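Local coordinates for uncharacterized NTF-2 like protein (PDB 3EN8) that is of unknown function but binds calcium and carries a SnoaL-like domain of the NTF2 class, a cone-shaped fold in which helices pack against a curved sheet, at residues W15-G21 against K61-V67; P89-I95 against T107-P113. All blocks are in the same frame, centred on the assembly; numbering follows the deposited sequence.

Folds of the NTF2 type illustrate how the two faces of a curved sheet can do different work. Contact 1 sets the end of helix 3-20 against strand 64-73, an edge strand of the sheet within this chain, whereas contact 2 pairs strands 88-99 and 102-111 deeper in the same sheet. Their centres lie about 14 Å apart, and they meet where Trp15 CH2 packs 3.8 Å from Ser94 OG. The Ser94 face of contact 2 thus looks into the helix-covered interior, while its Val93 face meets the second subunit. Tyr81, on the strand between them, touches Trp15, Phe65 and Thr92. Both contacts lie away from the calcium site at Asp32 and Asp33.

Contact 1: W15-G21 against K61-V67; sequences WQASAAG and KPAGFEV
Phe65 turns one face of its ring to the last turn of the helix, with Ala19 N and Trp15 O over that face, while its CB meets Ala19 CB at 3.7 Å. Its t rotamer (chi1 -174°) and the m rotamer of Trp15 bring Phe65 CZ to 3.6 Å from Trp15 CE3; Tyr81 touches both rings. The helical residues 15-20 run nearly antiparallel to extended residues 64-67, at 165° with axes 8.4 Å apart, so that Trp15 falls near Val67, Ala19 near Phe65 and Gly21 near Lys61. Trp15 CB lies 3.9 Å from Val67 CG2. No direct hydrogen bond crosses; instead a water donates to Ala19 O and Pro62 O, 2.8 Å from each. Ser18 O lies 3.3 Å from Pro62 CD. Gly21, with phi/psi 75/23, is the C-prime residue of a Schellman motif, and its CA sits 3.6 Å from CG of the extended Lys61, where a CB would clash. Lys61 CE reaches 3.1 Å from Ala19 O. At the strand's start, Ala63 and Gly64 form a classic beta bulge opposite Ser84. A long N-terminal helix laid by apolar side chains across the concave side of a bent sheet is the hallmark of the NTF2-like alpha+beta cone.

Contact 2: P89-I95 against T107-P113; sequences PAYTVSI and TQYFSDP
Thr107, within strand 102-111 of an antiparallel hairpin, is a hydrogen-bonded partner of Ile95: Ile95 N to Thr107 O and Thr107 N to Ile95 O both measure 2.8 Å. A water joins Thr107 OG1 (2.7 Å) to Ile95 O (3.0 Å). The segment axes are 4.5 Å apart at 155°, with extended backbones throughout. Gln108 forms a non-hydrogen-bonded pair with Ser94 (CA-CA 4.6 Å); its CG lies 4.1 Å from Ser94 CB, and its amide binds Tyr81 and Arg55, while Ser94 OG binds Glu106. Tyr109 pairs with Val93 through Val93 N to Tyr109 O (2.9 Å) and Tyr109 N to Val93 O (3.0 Å). Ile95 CD1 meets the edge of the Tyr109 ring, 4.2 Å from Tyr109 CE1, and Tyr109 OH is hydrogen-bonded to Glu80 of the second subunit. Phe110 sits across from Thr92, its m rotamer setting CD1 3.6 Å from Thr92 CG2. At Ser111 the pairing with Tyr91 is doubled and then supplemented: Tyr91 N to Ser111 O, Ser111 N to Tyr91 O and Ser111 OG to Tyr91 O are each 2.8 Å, the last permitted by the p rotamer. Asp112 leaves the strand, its O bonded to Gln40 of the second subunit, and Pro113 CG finishes against Pro89 CG (4.0 Å) and the Tyr91 ring edge at CE2 (3.9 Å). Backbone bonds therefore fix the register, which leaves the side chains to serve two environments: Gln108 and Ser94 hold polar partners within their own subunit, whereas Val93, Ile95, Thr107, Tyr109 and Ser111 meet the other subunit through a mixture of apolar and polar contacts.

Contact 1: W15-G21 against K61-V67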
loop_
_atom_site.group_PDB
_atom_site.type_symbol
_atom_site.label_atom_id
_atom_site.label_comp_id
_atom_site.label_asym_id
_atom_site.label_seq_id
_atom_site.Cartn_x
_atom_site.Cartn_y
_atom_site.Cartn_z
ATOM N N TRP A 15 -0.053 1.454 -16.567
ATOM C CA TRP A 15 -1.095 0.536 -16.118
ATOM C C TRP A 15 -1.901 0.034 -17.304
ATOM O O TRP A 15 -2.367 -1.103 -17.322
ATOM C CB TRP A 15 -2.027 1.169 -15.076
ATOM C CG TRP A 15 -1.270 1.486 -13.810
ATOM C CD1 TRP A 15 -1.175 2.688 -13.232
ATOM C CD2 TRP A 15 -0.455 0.581 -13.031
ATOM N NE1 TRP A 15 -0.348 2.618 -12.108
ATOM C CE2 TRP A 15 0.092 1.330 -11.967
ATOM C CE3 TRP A 15 -0.138 -0.792 -13.127
ATOM C CZ2 TRP A 15 0.952 0.769 -11.025
ATOM C CZ3 TRP A 15 0.677 -1.339 -12.185
ATOM C CH2 TRP A 15 1.238 -0.552 -11.160
ATOM N N GLN A 16 -2.048 0.892 -18.301
ATOM C CA GLN A 16 -2.699 0.471 -19.544
ATOM C C GLN A 16 -1.918 -0.649 -20.184
ATOM O O GLN A 16 -2.480 -1.609 -20.753
ATOM C CB GLN A 16 -2.817 1.638 -20.537
ATOM C CG GLN A 16 -3.880 2.656 -20.153
ATOM C CD GLN A 16 -5.306 2.127 -20.323
ATOM O OE1 GLN A 16 -5.527 1.044 -20.873
ATOM N NE2 GLN A 16 -6.283 2.915 -19.877
ATOM N N ALA A 17 -0.613 -0.502 -20.121
ATOM C CA ALA A 17 0.300 -1.501 -20.707
ATOM C C ALA A 17 0.176 -2.815 -19.974
ATOM O O ALA A 17 0.167 -3.920 -20.587
ATOM C CB ALA A 17 1.726 -1.020 -20.706
ATOM N N SER A 18 0.038 -2.702 -18.663
ATOM C CA SER A 18 -0.084 -3.884 -17.811
ATOM C C SER A 18 -1.386 -4.645 -18.106
ATOM O O SER A 18 -1.409 -5.878 -18.178
ATOM C CB SER A 18 0.024 -3.469 -16.338
ATOM O OG SER A 18 -0.059 -4.576 -15.474
ATOM N N ALA A 19 -2.468 -3.900 -18.282
ATOM C CA ALA A 19 -3.777 -4.505 -18.601
ATOM C C ALA A 19 -3.732 -5.187 -19.974
ATOM O O ALA A 19 -4.336 -6.234 -20.177
ATOM C CB ALA A 19 -4.883 -3.472 -18.549
ATOM N N ALA A 20 -2.966 -4.588 -20.877
ATOM C CA ALA A 20 -2.917 -4.970 -22.300
ATOM C C ALA A 20 -1.926 -6.096 -22.522
ATOM O O ALA A 20 -1.956 -6.802 -23.547
ATOM C CB ALA A 20 -2.554 -3.780 -23.157
ATOM N N GLY A 21 -1.067 -6.289 -21.529
ATOM C CA GLY A 21 -0.036 -7.333 -21.597
ATOM C C GLY A 21 1.092 -6.935 -22.524
ATOM O O GLY A 21 1.797 -7.771 -23.089
ATOM N N LYS A 61 0.107 -11.741 -18.536
ATOM C CA LYS A 61 -0.991 -10.775 -18.648
ATOM C C LYS A 61 -2.193 -11.146 -17.765
ATOM O O LYS A 61 -2.684 -12.273 -17.817
ATOM C CB LYS A 61 -1.454 -10.670 -20.101
ATOM C CG LYS A 61 -2.500 -9.598 -20.325
ATOM C CD LYS A 61 -3.240 -9.843 -21.596
ATOM C CE LYS A 61 -4.434 -8.930 -21.728
ATOM N NZ LYS A 61 -5.091 -9.166 -23.038
ATOM N N PRO A 62 -2.693 -10.195 -16.966
ATOM C CA PRO A 62 -3.879 -10.508 -16.163
ATOM C C PRO A 62 -5.168 -10.674 -17.001
ATOM O O PRO A 62 -5.332 -10.019 -18.018
ATOM C CB PRO A 62 -3.980 -9.303 -15.248
ATOM C CG PRO A 62 -3.388 -8.199 -16.008
ATOM C CD PRO A 62 -2.266 -8.792 -16.786
ATOM N N ALA A 63 -6.038 -11.594 -16.588
ATOM C CA ALA A 63 -7.331 -11.801 -17.275
ATOM C C ALA A 63 -8.256 -10.607 -17.046
ATOM O O ALA A 63 -9.205 -10.363 -17.795
ATOM C CB ALA A 63 -8.016 -13.138 -16.818
ATOM N N GLY A 64 -7.961 -9.886 -15.967
ATOM C CA GLY A 64 -8.756 -8.749 -15.510
ATOM C C GLY A 64 -7.869 -7.757 -14.776
ATOM O O GLY A 64 -7.022 -8.153 -14.000
ATOM N N PHE A 65 -8.100 -6.480 -15.047
ATOM C CA PHE A 65 -7.278 -5.343 -14.520
ATOM C C PHE A 65 -8.112 -4.088 -14.432
ATOM O O PHE A 65 -8.842 -3.736 -15.379
ATOM C CB PHE A 65 -6.064 -5.074 -15.416
ATOM C CG PHE A 65 -5.120 -4.026 -14.862
ATOM C CD1 PHE A 65 -5.426 -2.694 -14.957
ATOM C CD2 PHE A 65 -3.945 -4.399 -14.249
ATOM C CE1 PHE A 65 -4.562 -1.721 -14.433
ATOM C CE2 PHE A 65 -3.077 -3.430 -13.724
ATOM C CZ PHE A 65 -3.400 -2.106 -13.816
ATOM N N GLU A 66 -8.018 -3.419 -13.280
ATOM C CA GLU A 66 -8.714 -2.143 -13.087
ATOM C C GLU A 66 -8.006 -1.291 -12.050
ATOM O O GLU A 66 -7.665 -1.752 -10.961
ATOM C CB GLU A 66 -10.154 -2.425 -12.661
ATOM C CG GLU A 66 -11.009 -1.272 -12.262
ATOM C CD GLU A 66 -12.392 -1.778 -11.844
ATOM O OE1 GLU A 66 -12.485 -2.567 -10.871
ATOM O OE2 GLU A 66 -13.370 -1.417 -12.514
ATOM N N VAL A 67 -7.754 -0.045 -12.413
ATOM C CA VAL A 67 -7.158 0.891 -11.441
ATOM C C VAL A 67 -8.252 1.412 -10.528
ATOM O O VAL A 67 -9.350 1.801 -10.983
ATOM C CB VAL A 67 -6.426 2.063 -12.106
ATOM C CG1 VAL A 67 -5.944 3.079 -11.017
ATOM C CG2 VAL A 67 -5.217 1.546 -12.923
HETATM O O HOH W 1 -6.074 -7.388 -18.345
#

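Contact 2: P89-I95 against T107-P113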
loop_
_atom_site.group_PDB
_atom_site.type_symbol
_atom_site.label_atom_id
_atom_site.label_comp_id
_atom_site.label_asym_id
_atom_site.label_seq_id
_atom_site.Cartn_x
_atom_site.Cartn_y
_atom_site.Cartn_z
ATOM N N PRO A 89 -9.500 -12.422 -7.639
ATOM C CA PRO A 89 -8.875 -11.114 -7.707
ATOM C C PRO A 89 -7.935 -10.856 -6.550
ATOM O O PRO A 89 -8.017 -11.465 -5.451
ATOM C CB PRO A 89 -10.077 -10.181 -7.643
ATOM C CG PRO A 89 -10.942 -10.901 -6.612
ATOM C CD PRO A 89 -10.862 -12.340 -7.073
ATOM N N ALA A 90 -7.010 -9.972 -6.833
ATOM C CA ALA A 90 -6.109 -9.455 -5.818
ATOM C C ALA A 90 -6.199 -7.946 -5.781
ATOM O O ALA A 90 -6.078 -7.271 -6.799
ATOM C CB ALA A 90 -4.708 -9.890 -6.093
ATOM N N TYR A 91 -6.461 -7.456 -4.579
ATOM C CA TYR A 91 -6.357 -6.026 -4.258
ATOM C C TYR A 91 -4.884 -5.724 -4.083
ATOM O O TYR A 91 -4.231 -6.170 -3.110
ATOM C CB TYR A 91 -7.146 -5.687 -2.976
ATOM C CG TYR A 91 -8.627 -5.641 -3.155
ATOM C CD1 TYR A 91 -9.266 -4.474 -3.544
ATOM C CD2 TYR A 91 -9.408 -6.787 -2.938
ATOM C CE1 TYR A 91 -10.652 -4.434 -3.723
ATOM C CE2 TYR A 91 -10.794 -6.756 -3.106
ATOM C CZ TYR A 91 -11.412 -5.581 -3.505
ATOM O OH TYR A 91 -12.780 -5.528 -3.684
ATOM N N THR A 92 -4.375 -4.949 -5.038
ATOM C CA THR A 92 -2.954 -4.721 -5.205
ATOM C C THR A 92 -2.599 -3.257 -4.925
ATOM O O THR A 92 -3.380 -2.324 -5.106
ATOM C CB THR A 92 -2.485 -5.203 -6.612
ATOM O OG1 THR A 92 -2.956 -6.542 -6.846
ATOM C CG2 THR A 92 -0.947 -5.201 -6.701
ATOM N N VAL A 93 -1.429 -3.114 -4.374
ATOM C CA VAL A 93 -0.821 -1.799 -4.090
ATOM C C VAL A 93 0.567 -1.776 -4.656
ATOM O O VAL A 93 1.372 -2.647 -4.404
ATOM C CB VAL A 93 -0.767 -1.485 -2.572
ATOM C CG1 VAL A 93 0.009 -0.160 -2.324
ATOM C CG2 VAL A 93 -2.173 -1.388 -1.971
ATOM N N SER A 94 0.835 -0.763 -5.466
ATOM C CA SER A 94 2.156 -0.548 -5.956
ATOM C C SER A 94 2.643 0.843 -5.495
ATOM O O SER A 94 2.068 1.880 -5.906
ATOM C CB SER A 94 2.177 -0.608 -7.500
ATOM O OG SER A 94 3.355 -0.065 -8.082
ATOM N N ILE A 95 3.696 0.810 -4.716
ATOM C CA ILE A 95 4.329 2.015 -4.177
ATOM C C ILE A 95 5.548 2.288 -5.024
ATOM O O ILE A 95 6.454 1.442 -5.082
ATOM C CB ILE A 95 4.756 1.837 -2.690
ATOM C CG1 ILE A 95 3.635 1.349 -1.811
ATOM C CG2 ILE A 95 5.422 3.133 -2.178
ATOM C CD1 ILE A 95 4.160 0.654 -0.533
ATOM N N THR A 107 7.499 -1.175 -4.679
ATOM C CA THR A 107 7.123 -2.190 -3.687
ATOM C C THR A 107 5.672 -2.556 -3.935
ATOM O O THR A 107 4.782 -1.683 -3.945
ATOM C CB THR A 107 7.231 -1.619 -2.279
ATOM O OG1 THR A 107 8.475 -0.945 -2.133
ATOM C CG2 THR A 107 7.097 -2.739 -1.206
ATOM N N GLN A 108 5.435 -3.840 -4.097
ATOM C CA GLN A 108 4.102 -4.338 -4.340
ATOM C C GLN A 108 3.582 -5.269 -3.235
ATOM O O GLN A 108 4.302 -6.094 -2.685
ATOM C CB GLN A 108 4.038 -5.061 -5.684
ATOM C CG GLN A 108 4.029 -4.178 -6.929
ATOM C CD GLN A 108 4.073 -5.016 -8.224
ATOM O OE1 GLN A 108 5.036 -5.723 -8.482
ATOM N NE2 GLN A 108 3.039 -4.892 -9.057
ATOM N N TYR A 109 2.301 -5.083 -2.955
ATOM C CA TYR A 109 1.519 -5.953 -2.085
ATOM C C TYR A 109 0.274 -6.478 -2.822
ATOM O O TYR A 109 -0.408 -5.746 -3.528
ATOM C CB TYR A 109 1.029 -5.152 -0.901
ATOM C CG TYR A 109 2.113 -4.766 0.074
ATOM C CD1 TYR A 109 2.845 -3.631 -0.096
ATOM C CD2 TYR A 109 2.425 -5.599 1.157
ATOM C CE1 TYR A 109 3.849 -3.269 0.804
ATOM C CE2 TYR A 109 3.395 -5.235 2.077
ATOM C CZ TYR A 109 4.103 -4.095 1.893
ATOM O OH TYR A 109 5.068 -3.782 2.786
ATOM N N PHE A 110 -0.039 -7.713 -2.542
ATOM C CA PHE A 110 -1.120 -8.442 -3.195
ATOM C C PHE A 110 -1.994 -9.030 -2.125
ATOM O O PHE A 110 -1.574 -9.919 -1.400
ATOM C CB PHE A 110 -0.555 -9.557 -4.082
ATOM C CG PHE A 110 0.499 -9.090 -5.058
ATOM C CD1 PHE A 110 0.132 -8.611 -6.305
ATOM C CD2 PHE A 110 1.859 -9.136 -4.727
ATOM C CE1 PHE A 110 1.097 -8.192 -7.215
ATOM C CE2 PHE A 110 2.833 -8.695 -5.648
ATOM C CZ PHE A 110 2.439 -8.233 -6.869
ATOM N N SER A 111 -3.183 -8.461 -1.984
ATOM C CA SER A 111 -4.063 -8.792 -0.874
ATOM C C SER A 111 -5.374 -9.421 -1.354
ATOM O O SER A 111 -5.837 -9.185 -2.477
ATOM C CB SER A 111 -4.284 -7.553 0.018
ATOM O OG SER A 111 -5.219 -6.675 -0.521
ATOM N N ASP A 112 -5.940 -10.251 -0.487
ATOM C CA ASP A 112 -7.225 -10.895 -0.761
ATOM C C ASP A 112 -8.415 -10.034 -0.333
ATOM O O ASP A 112 -8.308 -9.249 0.623
ATOM C CB ASP A 112 -7.330 -12.232 -0.030
ATOM C CG ASP A 112 -6.361 -13.250 -0.552
ATOM O OD1 ASP A 112 -6.424 -13.579 -1.747
ATOM O OD2 ASP A 112 -5.544 -13.731 0.247
ATOM N N PRO A 113 -9.558 -10.180 -1.024
ATOM C CA PRO A 113 -10.802 -9.662 -0.477
ATOM C C PRO A 113 -11.061 -10.298 0.863
ATOM O O PRO A 113 -10.625 -11.439 1.110
ATOM C CB PRO A 113 -11.870 -10.164 -1.472
ATOM C CG PRO A 113 -11.139 -10.587 -2.649
ATOM C CD PRO A 113 -9.825 -11.071 -2.166
HETATM O O HOH W 2 8.696 1.552 -3.127
#